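PDB 6DET: Tv2483 from Treponema vincentii, which binds L-arginine with high selectivity and probably delivers it to an ABC transporter, as a lipoprotein of the family 3 solute-binding proteins. Local coordinates for residues 97-102 and 220-225; 112-117 and 226-231; 143-148 and 165-170. One frame throughout, in Å; residues are numbered along the deposited sequence.

How the interactions relate
Interactions 1 and 2 are neighbours, their centres 8 Å apart, and share strand 215-223: interaction 1 pairs it with strand 98-104, while strand 114-115 of interaction 2 runs along its other side. A probable hydrogen bond between Phe223 N and Arg114 O (2.8 Å) and packing of Phe223 CG on Val231 CG2 join the two contacts directly. Interaction 3 is remote from both, its centre 27 Å from that of interaction 1. The nearest atoms of 1 and 3 are about 7 Å apart, and the bound arginine lies between, held by Ser101 O and Gly102 O of interaction 1 and Glu148 of interaction 3. Interaction 2 stands back, the Cys116 side chain about 13 Å from the ligand.

Interaction 1: residues 97-102 and 220-225; sequences DCIASG and TFAFRQ. With ARG (arginine), chain B.
Ala222 O accepts Ile99 N at 2.9 Å and has a weaker CA-H...O contact from Cys98 CA at 3.0 Å. The return bond, from Ala222 N to Ile99 O, is 3.1 Å long and straighter (164° at the hydrogen), closing an antiparallel hydrogen-bonded pair. Strand 215-223, returning after the second lobe and inserting antiparallel beside strand 98-104, which has strand 37-42 parallel on its other side, matches the type II periplasmic-binding-protein fold. Beyond Ala100 the chain turns a corner and presents two carbonyls to the bound arginine: Ser101 O takes the ligand's NH2 at 2.8 Å, and Gly102 O takes its amino N at 2.7 Å. Backbone acceptors suit these two donor groups and need no side chain to supply them.

Small residues suit the face shared with the phenyl rings. Cys98 lays CB over one face of the Phe223 ring, 3.6 Å from its centroid, a CH-pi contact. Its SG sits between the backbone N and carbonyl carbon (chi1 64°) and meets that ring only obliquely. Ala100 CB touches Phe221 CD1 at 3.8 Å. At the other end, Arg224 NH2 forms a salt bridge to Asp97 OD1 at 3.0 Å. OD1 is met on its anti side and lies nearly in the guanidinium plane, the bond almost straight (171°) and the two planes perpendicular. Leu91 O and Ile96 O take Arg224 NH1, and Asp227 takes NE, while a water bridges Asp97 O and Arg224 N.

Interaction 2: residues 112-117 and 226-231; sequences HYRMCT and ADASLV
Arg114 spreads its guanidinium flat over the methyl of Ala228, with Ala228 CB 3.6 Å from Arg114 CZ and over the centre of the group. The stem of the same side chain rests on the helix as well: Arg114 CD touches Val231 CG2 at 3.6 Å, one turn further on, and lies 3.8 Å from Asp227 O. Leaving strand 114-115, the chain is extended through chi2 (chi1 179°), bends at chi3 (-64°), and a quarter turn at chi4 sets the guanidinium plane flat on the methyl. Arginine suits a partly exposed place like this, for its methylenes pack against valine while its NE bonds to Gln225 O. No hydrogen bond passes between the two segments themselves.

This is the junction where strand 215-223 gives way to helix 228-243, with strand 114-115 alongside in the sheet. Asp227 is the centre of an inverse gamma turn, marked by a weak bond from Ala228 N to Ala226 O at 2.9 Å. It also stands at the N-cap position, where its carbonyl accepts Val231 N at 3.1 Å. Its side chain makes no capping bond and instead forms a salt bridge through OD2 with Arg224 NE, which ties the helix start to the end of strand 215-223.

Deeper in, Cys116 CB meets Val231 CG1 at 4.2 Å. The two methyls of buried Val231 thus divide the work, CG2 facing the arginine stem and CG1 the cysteine. Farther along the helix, Glu235 accepts the backbone N of Thr117.

Interaction 3: residues 143-148 and 165-170; sequences RTIAVE and DHVIIK. With ARG (arginine), chain B.
Ile145 N donates to Ile168 O at 2.8 Å, and Val147 N makes an equally short 2.8 Å bond to Lys170 O. Two more bonds run the other way, Ile168 N to Arg143 O at 3.0 Å and Lys170 N to Ile145 O at 2.9 Å. Ile145 reaches through its N to Ile168 and through its O to Lys170, the residues on either side of its register partner Ile169, as parallel pairing requires. Together with helix 153-158 the strands form a beta-alpha-beta crossover, and strand 189-193 pairs with the other side of strand 143-148. The paired strands are twisted, their directions 31° apart.

Strand 143-148 ends at the ligand. Glu148 OE1 receives NE of the bound arginine at 2.8 Å, and Glu148 OE2 receives its NH1, also at 2.8 Å. Glutamate has the length and the paired acceptors for this two-pronged grip, and its side chain reaches out with CG anti to the backbone N (chi1 -170°) and stays extended beyond. The carboxylate would be expected to stabilise the positive charge of the ligand's guanidinium.

Branched aliphatic residues build the face beneath helix 153-158, where beta-branching suits extended chain. Ile145 CD1 meets Val167 CG1 at 3.7 Å, and Leu157 of the helix touches Ile145, Val147 and Ile169. On the other face, small Ala146 lies against Leu178 of helix 175-184. Towards solvent there, the Thr144 CG2 methyl sits against the Lys170 chain, about equally near CG, CD and CE, the two side chains crossing at a slant, while OG1 turns to Ile168 CB. Back on the helix-covered face, the Val147 CG2 methyl lies 3.8 Å from Ile169 CG2.

Interaction 1: residues 97-102 and 220-225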
# COMPACT_ATOMS: atom_id res chain seq x y z
N ASP A 97 -9.76 5.72 11.42
CA ASP A 97 -10.08 4.41 12.02
C ASP A 97 -9.24 3.28 11.44
O ASP A 97 -9.14 2.21 12.07
CB ASP A 97 -11.56 4.09 11.82
CG ASP A 97 -12.48 5.07 12.56
OD1 ASP A 97 -12.18 5.39 13.73
OD2 ASP A 97 -13.49 5.50 11.99
N CYS A 98 -8.68 3.47 10.26
CA CYS A 98 -7.88 2.43 9.62
C CYS A 98 -7.07 3.08 8.52
O CYS A 98 -7.27 4.26 8.18
CB CYS A 98 -8.77 1.32 9.07
SG CYS A 98 -9.90 1.81 7.77
N ILE A 99 -6.13 2.30 7.96
CA ILE A 99 -5.18 2.79 6.96
C ILE A 99 -5.21 1.83 5.78
O ILE A 99 -5.12 0.62 5.97
CB ILE A 99 -3.74 2.87 7.50
CG1 ILE A 99 -3.67 3.66 8.81
CG2 ILE A 99 -2.84 3.55 6.45
CD1 ILE A 99 -2.41 3.39 9.60
N ALA A 100 -5.41 2.37 4.58
CA ALA A 100 -5.36 1.60 3.34
C ALA A 100 -4.26 2.22 2.46
O ALA A 100 -3.23 2.64 2.99
CB ALA A 100 -6.75 1.57 2.69
N SER A 101 -4.45 2.27 1.14
CA SER A 101 -3.44 2.78 0.20
C SER A 101 -2.23 1.87 0.07
O SER A 101 -1.10 2.33 -0.11
CB SER A 101 -2.98 4.20 0.60
OG SER A 101 -4.07 5.03 0.42
N GLY A 102 -2.44 0.55 0.13
CA GLY A 102 -1.35 -0.38 -0.10
C GLY A 102 -0.44 -0.55 1.11
O GLY A 102 0.78 -0.51 0.99
N THR A 220 -2.36 -5.26 3.61
CA THR A 220 -3.43 -5.41 4.58
C THR A 220 -4.12 -4.06 4.75
O THR A 220 -3.77 -3.06 4.08
CB THR A 220 -2.87 -5.94 5.92
OG1 THR A 220 -3.92 -6.19 6.86
CG2 THR A 220 -1.90 -4.96 6.53
N PHE A 221 -5.10 -4.02 5.65
CA PHE A 221 -5.66 -2.77 6.15
C PHE A 221 -5.35 -2.72 7.64
O PHE A 221 -5.56 -3.71 8.35
CB PHE A 221 -7.16 -2.69 5.90
CG PHE A 221 -7.55 -2.88 4.49
CD1 PHE A 221 -6.93 -2.12 3.47
CD2 PHE A 221 -8.50 -3.81 4.14
CE1 PHE A 221 -7.30 -2.33 2.16
CE2 PHE A 221 -8.86 -4.00 2.83
CZ PHE A 221 -8.26 -3.26 1.84
N ALA A 222 -4.78 -1.60 8.10
CA ALA A 222 -4.23 -1.46 9.45
C ALA A 222 -5.21 -0.74 10.38
O ALA A 222 -5.77 0.30 10.01
CB ALA A 222 -2.91 -0.69 9.42
N PHE A 223 -5.36 -1.27 11.60
CA PHE A 223 -6.30 -0.77 12.60
C PHE A 223 -5.56 -0.56 13.91
O PHE A 223 -4.44 -1.05 14.10
CB PHE A 223 -7.46 -1.76 12.82
CG PHE A 223 -8.36 -1.88 11.64
CD1 PHE A 223 -7.97 -2.62 10.54
CD2 PHE A 223 -9.58 -1.24 11.62
CE1 PHE A 223 -8.77 -2.74 9.45
CE2 PHE A 223 -10.40 -1.35 10.50
CZ PHE A 223 -9.95 -2.10 9.41
N ARG A 224 -6.21 0.14 14.85
CA ARG A 224 -5.63 0.29 16.17
C ARG A 224 -5.50 -1.08 16.82
O ARG A 224 -6.33 -1.96 16.61
CB ARG A 224 -6.51 1.18 17.05
CG ARG A 224 -6.41 2.67 16.74
CD ARG A 224 -7.42 3.51 17.57
NE ARG A 224 -8.76 3.31 17.05
CZ ARG A 224 -9.34 4.05 16.11
NH1 ARG A 224 -8.70 5.08 15.58
NH2 ARG A 224 -10.56 3.74 15.70
N GLN A 225 -4.47 -1.23 17.64
CA GLN A 225 -4.13 -2.54 18.21
C GLN A 225 -5.30 -3.15 18.98
O GLN A 225 -5.58 -4.35 18.86
CB GLN A 225 -2.92 -2.41 19.13
CG GLN A 225 -1.65 -2.10 18.39
CD GLN A 225 -0.53 -1.66 19.29
OE1 GLN A 225 -0.55 -0.55 19.84
NE2 GLN A 225 0.45 -2.53 19.48
N ARG B . 3.43 -0.37 0.92
CA ARG B . 3.79 0.99 1.41
C ARG B . 3.71 1.01 2.93
O ARG B . 3.03 0.15 3.51
CB ARG B . 2.86 2.05 0.82
CG ARG B . 2.99 2.24 -0.68
CD ARG B . 2.00 3.24 -1.27
NE ARG B . 2.25 4.57 -0.75
CZ ARG B . 1.49 5.20 0.13
NH1 ARG B . 1.88 6.41 0.55
NH2 ARG B . 0.37 4.65 0.61
OXT ARG B . 4.30 1.90 3.56
O HOH W 1 -8.96 0.87 14.43
O HOH W 2 -4.01 -1.25 2.01

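Interaction 2: residues 112-117 and 226-231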
# COMPACT_ATOMS: atom_id res chain seq x y z
N HIS A 112 2.72 -2.69 16.24
CA HIS A 112 2.18 -1.34 16.28
C HIS A 112 0.75 -1.25 15.81
O HIS A 112 0.10 -0.22 16.04
CB HIS A 112 3.01 -0.39 15.41
CG HIS A 112 4.41 -0.16 15.90
ND1 HIS A 112 4.83 1.06 16.37
CD2 HIS A 112 5.48 -0.99 15.96
CE1 HIS A 112 6.10 0.97 16.72
NE2 HIS A 112 6.52 -0.26 16.48
N TYR A 113 0.26 -2.28 15.13
CA TYR A 113 -1.05 -2.25 14.48
C TYR A 113 -1.70 -3.61 14.58
O TYR A 113 -1.01 -4.64 14.64
CB TYR A 113 -0.95 -1.91 12.98
CG TYR A 113 -0.26 -0.61 12.60
CD1 TYR A 113 -0.99 0.56 12.47
CD2 TYR A 113 1.11 -0.57 12.32
CE1 TYR A 113 -0.39 1.73 12.09
CE2 TYR A 113 1.72 0.61 11.95
CZ TYR A 113 0.96 1.76 11.83
OH TYR A 113 1.56 2.94 11.45
N ARG A 114 -3.03 -3.60 14.55
CA ARG A 114 -3.83 -4.80 14.30
C ARG A 114 -4.15 -4.82 12.82
O ARG A 114 -4.74 -3.87 12.30
CB ARG A 114 -5.13 -4.79 15.12
CG ARG A 114 -6.01 -6.03 14.88
CD ARG A 114 -7.25 -6.04 15.76
NE ARG A 114 -6.90 -6.14 17.18
CZ ARG A 114 -6.80 -7.27 17.86
NH1 ARG A 114 -7.02 -8.44 17.26
NH2 ARG A 114 -6.47 -7.22 19.14
N MET A 115 -3.74 -5.87 12.12
CA MET A 115 -3.88 -5.90 10.67
C MET A 115 -4.88 -6.98 10.27
O MET A 115 -4.96 -8.04 10.90
CB MET A 115 -2.50 -6.11 10.02
CG MET A 115 -1.61 -4.87 10.25
SD MET A 115 0.11 -4.93 9.68
CE MET A 115 0.79 -5.99 10.94
N CYS A 116 -5.69 -6.69 9.26
CA CYS A 116 -6.69 -7.66 8.86
C CYS A 116 -6.08 -8.64 7.88
O CYS A 116 -4.98 -8.43 7.35
CB CYS A 116 -7.90 -6.98 8.24
SG CYS A 116 -7.59 -6.32 6.60
N THR A 117 -6.80 -9.73 7.65
CA THR A 117 -6.30 -10.80 6.82
C THR A 117 -5.84 -10.20 5.47
O THR A 117 -6.55 -9.37 4.90
CB THR A 117 -7.36 -11.87 6.62
OG1 THR A 117 -6.77 -12.97 5.90
CG2 THR A 117 -8.54 -11.32 5.90
N ALA A 226 -5.99 -2.34 19.77
CA ALA A 226 -7.03 -2.85 20.64
C ALA A 226 -8.33 -3.17 19.92
O ALA A 226 -9.25 -3.72 20.54
CB ALA A 226 -7.31 -1.82 21.74
N ASP A 227 -8.48 -2.80 18.65
CA ASP A 227 -9.81 -2.73 18.03
C ASP A 227 -10.19 -4.06 17.36
O ASP A 227 -10.47 -4.16 16.16
CB ASP A 227 -9.85 -1.56 17.04
CG ASP A 227 -9.92 -0.20 17.72
OD1 ASP A 227 -9.74 -0.13 18.97
OD2 ASP A 227 -10.13 0.82 17.01
N ALA A 228 -10.26 -5.09 18.19
CA ALA A 228 -10.53 -6.44 17.69
C ALA A 228 -11.95 -6.59 17.14
O ALA A 228 -12.14 -7.22 16.09
CB ALA A 228 -10.26 -7.44 18.80
N SER A 229 -12.97 -6.03 17.80
CA SER A 229 -14.33 -6.21 17.31
C SER A 229 -14.56 -5.48 15.99
O SER A 229 -15.28 -5.97 15.11
CB SER A 229 -15.34 -5.74 18.37
OG SER A 229 -15.11 -4.35 18.65
N LEU A 230 -13.96 -4.29 15.84
CA LEU A 230 -14.05 -3.59 14.56
C LEU A 230 -13.42 -4.42 13.45
O LEU A 230 -14.01 -4.61 12.38
CB LEU A 230 -13.37 -2.22 14.65
CG LEU A 230 -13.28 -1.43 13.34
CD1 LEU A 230 -14.67 -1.23 12.75
CD2 LEU A 230 -12.60 -0.05 13.56
N VAL A 231 -12.23 -4.97 13.70
CA VAL A 231 -11.53 -5.72 12.65
C VAL A 231 -12.30 -7.00 12.33
O VAL A 231 -12.44 -7.37 11.16
CB VAL A 231 -10.08 -6.01 13.08
CG1 VAL A 231 -9.41 -7.04 12.13
CG2 VAL A 231 -9.27 -4.74 13.10

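Interaction 3: residues 143-148 and 165-170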
# COMPACT_ATOMS: atom_id res chain seq x y z
N ARG A 143 25.51 3.71 -5.10
CA ARG A 143 24.54 4.52 -5.81
C ARG A 143 23.65 5.22 -4.79
O ARG A 143 23.67 4.91 -3.60
CB ARG A 143 23.67 3.68 -6.75
CG ARG A 143 24.43 2.83 -7.75
CD ARG A 143 25.01 3.64 -8.88
NE ARG A 143 25.56 2.74 -9.89
CZ ARG A 143 26.29 3.13 -10.93
NH1 ARG A 143 26.56 4.42 -11.12
NH2 ARG A 143 26.74 2.23 -11.79
N THR A 144 22.84 6.14 -5.28
CA THR A 144 21.78 6.76 -4.50
C THR A 144 20.44 6.22 -4.95
O THR A 144 20.13 6.23 -6.15
CB THR A 144 21.84 8.28 -4.67
OG1 THR A 144 23.08 8.74 -4.15
CG2 THR A 144 20.69 8.96 -3.94
N ILE A 145 19.63 5.78 -4.00
CA ILE A 145 18.35 5.16 -4.30
C ILE A 145 17.27 5.87 -3.52
O ILE A 145 17.41 6.08 -2.30
CB ILE A 145 18.34 3.66 -3.96
CG1 ILE A 145 19.52 2.97 -4.67
CG2 ILE A 145 16.98 3.05 -4.34
CD1 ILE A 145 19.63 1.50 -4.38
N ALA A 146 16.20 6.26 -4.20
CA ALA A 146 15.12 7.02 -3.58
C ALA A 146 14.02 6.06 -3.18
O ALA A 146 13.71 5.09 -3.89
CB ALA A 146 14.56 8.10 -4.51
N VAL A 147 13.43 6.34 -2.03
CA VAL A 147 12.31 5.55 -1.52
C VAL A 147 11.26 6.52 -1.00
O VAL A 147 11.58 7.65 -0.59
CB VAL A 147 12.74 4.56 -0.41
CG1 VAL A 147 13.89 3.69 -0.89
CG2 VAL A 147 13.12 5.30 0.89
N GLU A 148 10.01 6.10 -1.04
CA GLU A 148 8.98 6.87 -0.36
C GLU A 148 9.19 6.79 1.16
O GLU A 148 9.45 5.72 1.73
CB GLU A 148 7.60 6.34 -0.79
CG GLU A 148 6.46 7.21 -0.32
CD GLU A 148 5.07 6.70 -0.77
OE1 GLU A 148 4.90 5.52 -1.17
OE2 GLU A 148 4.11 7.50 -0.67
N ASP A 165 25.43 -0.82 3.67
CA ASP A 165 26.63 -0.01 3.86
C ASP A 165 27.25 0.45 2.54
O ASP A 165 28.39 0.90 2.53
CB ASP A 165 27.70 -0.76 4.67
CG ASP A 165 27.25 -1.08 6.08
OD1 ASP A 165 26.40 -0.35 6.62
OD2 ASP A 165 27.76 -2.07 6.65
N HIS A 166 26.52 0.33 1.42
CA HIS A 166 27.03 0.81 0.13
C HIS A 166 25.96 1.52 -0.68
O HIS A 166 26.06 1.56 -1.91
CB HIS A 166 27.61 -0.35 -0.68
CG HIS A 166 28.93 -0.84 -0.16
ND1 HIS A 166 29.23 -2.18 -0.03
CD2 HIS A 166 30.03 -0.16 0.26
CE1 HIS A 166 30.45 -2.30 0.46
NE2 HIS A 166 30.96 -1.09 0.64
N VAL A 167 24.95 2.09 -0.04
CA VAL A 167 23.90 2.83 -0.72
C VAL A 167 23.62 4.11 0.06
O VAL A 167 23.74 4.13 1.29
CB VAL A 167 22.63 1.98 -0.88
CG1 VAL A 167 21.49 2.80 -1.43
CG2 VAL A 167 22.90 0.81 -1.80
N ILE A 168 23.28 5.17 -0.67
CA ILE A 168 22.69 6.38 -0.10
C ILE A 168 21.20 6.32 -0.36
O ILE A 168 20.78 6.16 -1.51
CB ILE A 168 23.31 7.64 -0.73
CG1 ILE A 168 24.83 7.61 -0.60
CG2 ILE A 168 22.76 8.91 -0.08
CD1 ILE A 168 25.53 8.70 -1.42
N ILE A 169 20.39 6.46 0.69
CA ILE A 169 18.94 6.37 0.56
C ILE A 169 18.34 7.77 0.72
O ILE A 169 18.61 8.46 1.71
CB ILE A 169 18.36 5.39 1.58
CG1 ILE A 169 18.89 3.99 1.26
CG2 ILE A 169 16.84 5.42 1.54
CD1 ILE A 169 18.63 2.97 2.34
N LYS A 170 17.56 8.19 -0.27
CA LYS A 170 16.86 9.47 -0.21
C LYS A 170 15.37 9.19 -0.06
O LYS A 170 14.78 8.52 -0.91
CB LYS A 170 17.10 10.33 -1.46
CG LYS A 170 18.44 11.04 -1.45
CD LYS A 170 18.60 11.94 -2.65
CE LYS A 170 19.97 12.59 -2.64
NZ LYS A 170 20.21 13.37 -1.40
N ARG B . 3.43 -0.37 0.92
CA ARG B . 3.79 0.99 1.41
C ARG B . 3.71 1.01 2.93
O ARG B . 3.03 0.15 3.51
CB ARG B . 2.86 2.05 0.82
CG ARG B . 2.99 2.24 -0.68
CD ARG B . 2.00 3.24 -1.27
NE ARG B . 2.25 4.57 -0.75
CZ ARG B . 1.49 5.20 0.13
NH1 ARG B . 1.88 6.41 0.55
NH2 ARG B . 0.37 4.65 0.61
OXT ARG B . 4.30 1.90 3.56